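Local coordinates for superoxide dismutase (Anaplasma phagocytophilum, PDB 3JS4), which probably protects the cell from superoxide by using a bound iron ion to convert the radical into molecular oxygen and hydrogen peroxide, at residues L28-L33 and M108-G113. Numbering follows the deposited sequence.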
loop_
_atom_site.group_PDB
_atom_site.type_symbol
_atom_site.label_atom_id
_atom_site.label_comp_id
_atom_site.label_asym_id
_atom_site.label_seq_id
_atom_site.Cartn_x
_atom_site.Cartn_y
_atom_site.Cartn_z
ATOM N N LEU A 28 13.236 3.188 -4.870
ATOM C CA LEU A 28 12.059 3.192 -5.750
ATOM C C LEU A 28 12.250 2.298 -6.984
ATOM O O LEU A 28 13.365 2.166 -7.477
ATOM C CB LEU A 28 11.766 4.611 -6.226
ATOM C CG LEU A 28 11.231 5.597 -5.191
ATOM C CD1 LEU A 28 10.979 6.950 -5.873
ATOM C CD2 LEU A 28 9.923 5.068 -4.516
ATOM N N PRO A 29 11.156 1.716 -7.511
ATOM C CA PRO A 29 11.279 0.967 -8.758
ATOM C C PRO A 29 11.399 1.851 -10.014
ATOM O O PRO A 29 11.469 1.328 -11.111
ATOM C CB PRO A 29 9.984 0.125 -8.816
ATOM C CG PRO A 29 9.172 0.480 -7.637
ATOM C CD PRO A 29 9.787 1.688 -6.966
ATOM N N TYR A 30 11.418 3.173 -9.861
ATOM C CA TYR A 30 11.389 4.103 -10.999
ATOM C C TYR A 30 11.996 5.419 -10.500
ATOM O O TYR A 30 12.196 5.600 -9.283
ATOM C CB TYR A 30 9.940 4.310 -11.514
ATOM C CG TYR A 30 8.895 4.222 -10.392
ATOM C CD1 TYR A 30 8.748 5.268 -9.476
ATOM C CD2 TYR A 30 8.084 3.088 -10.230
ATOM C CE1 TYR A 30 7.832 5.208 -8.423
ATOM C CE2 TYR A 30 7.131 3.014 -9.153
ATOM C CZ TYR A 30 7.034 4.087 -8.260
ATOM O OH TYR A 30 6.168 4.074 -7.204
ATOM N N GLU A 31 12.285 6.326 -11.432
ATOM C CA GLU A 31 12.872 7.633 -11.121
ATOM C C GLU A 31 11.807 8.668 -10.712
ATOM O O GLU A 31 12.089 9.632 -10.001
ATOM C CB GLU A 31 13.619 8.164 -12.349
ATOM C CG GLU A 31 14.853 7.364 -12.681
ATOM C CD GLU A 31 15.863 8.141 -13.516
ATOM O OE1 GLU A 31 15.485 9.134 -14.199
ATOM O OE2 GLU A 31 17.046 7.754 -13.485
ATOM N N GLY A 32 10.587 8.481 -11.195
ATOM C CA GLY A 32 9.508 9.434 -10.941
ATOM C C GLY A 32 8.189 9.002 -11.561
ATOM O O GLY A 32 8.147 8.047 -12.336
ATOM N N LEU A 33 7.121 9.730 -11.231
ATOM C CA LEU A 33 5.776 9.441 -11.732
ATOM C C LEU A 33 5.081 10.681 -12.293
ATOM O O LEU A 33 3.838 10.783 -12.242
ATOM C CB LEU A 33 4.920 8.828 -10.615
ATOM C CG LEU A 33 5.458 7.526 -10.012
ATOM C CD1 LEU A 33 4.734 7.213 -8.698
ATOM C CD2 LEU A 33 5.327 6.376 -11.011
ATOM N N MET A 108 2.524 1.078 -8.147
ATOM C CA MET A 108 2.400 2.084 -9.189
ATOM C C MET A 108 3.575 1.890 -10.143
ATOM O O MET A 108 4.558 1.253 -9.785
ATOM C CB MET A 108 2.455 3.496 -8.589
ATOM C CG MET A 108 1.387 3.786 -7.508
ATOM S SD MET A 108 1.398 5.490 -6.897
ATOM C CE MET A 108 2.859 5.489 -5.826
ATOM N N LYS A 109 3.446 2.429 -11.357
ATOM C CA LYS A 109 4.556 2.515 -12.312
ATOM C C LYS A 109 4.329 3.693 -13.255
ATOM O O LYS A 109 3.200 4.173 -13.385
ATOM C CB LYS A 109 4.708 1.210 -13.112
ATOM C CG LYS A 109 3.511 0.826 -14.003
ATOM C CD LYS A 109 3.880 -0.389 -14.866
ATOM C CE LYS A 109 2.764 -0.731 -15.846
ATOM N NZ LYS A 109 3.229 -1.754 -16.796
ATOM N N PRO A 110 5.398 4.172 -13.918
ATOM C CA PRO A 110 5.161 5.104 -15.028
ATOM C C PRO A 110 4.313 4.404 -16.095
ATOM O O PRO A 110 4.457 3.190 -16.291
ATOM C CB PRO A 110 6.580 5.375 -15.580
ATOM C CG PRO A 110 7.501 5.060 -14.475
ATOM C CD PRO A 110 6.837 3.974 -13.649
ATOM N N ASN A 111 3.409 5.132 -16.751
ATOM C CA ASN A 111 2.521 4.495 -17.730
ATOM C C ASN A 111 1.666 3.377 -17.122
ATOM O O ASN A 111 1.366 2.389 -17.786
ATOM C CB ASN A 111 3.333 3.960 -18.929
ATOM C CG ASN A 111 3.969 5.075 -19.755
ATOM O OD1 ASN A 111 3.260 5.880 -20.365
ATOM N ND2 ASN A 111 5.316 5.127 -19.785
ATOM N N GLY A 112 1.278 3.538 -15.858
ATOM C CA GLY A 112 0.356 2.616 -15.193
ATOM C C GLY A 112 -1.112 2.951 -15.420
ATOM O O GLY A 112 -1.464 3.723 -16.319
ATOM N N GLY A 113 -1.977 2.366 -14.609
ATOM C CA GLY A 113 -3.406 2.618 -14.713
ATOM C C GLY A 113 -4.045 1.942 -15.907
ATOM O O GLY A 113 -3.445 1.065 -16.525
#
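The ring of Tyr30 carries an aliphatic group on each face: CD2 of Leu33 sits over the centre of one, 3.7 Å above the plane, and CD of Pro29 lies toward the rim of the other. Along the CD2–CE2 side the chain from Met108 to Pro110 comes in obliquely. Tyr30 CE2 is 3.2 Å from the carbonyl O of Met108, a close carbon–oxygen approach, while CD2 rests 3.7 Å from CD of the Pro110 ring. An unusual first torsion, chi1 32°, places the tyrosine CG between the backbone N and the carbonyl carbon, and from there the ring turns its CD2 and CE2 atoms to Pro110 and Met108. How one leucine can serve two surfaces is plain from Leu33: its CD2, besides covering the tyrosine, packs 3.6 Å from the carbonyl carbon of Lys109, and its CD1 meets the Met108 methyl CE at 3.8 Å. The bend of the methionine at chi3 (-75°) directs that methyl back toward Leu33 and the tyrosine hydroxyl. In this iron/manganese superoxide dismutase fold, the contact joins the loop leading into helix 39-60, which bears the iron ligand His45, to the loop connecting helices 89-106 and 118-128. The side chain of Met108, about 9 Å from the bound iron, also packs on Phe207 and Leu211 of helix 200-211. The Tyr30 hydroxyl is hydrogen-bonded to the backbone O of Trp105, near the end of helix 89-106. Pro110 is the second residue of a type II turn, Lys109 to Gly112, with a weak Gly112 N to Lys109 O bond of 3.2 Å; the Lys109 ammonium forms a salt bridge with Asp215.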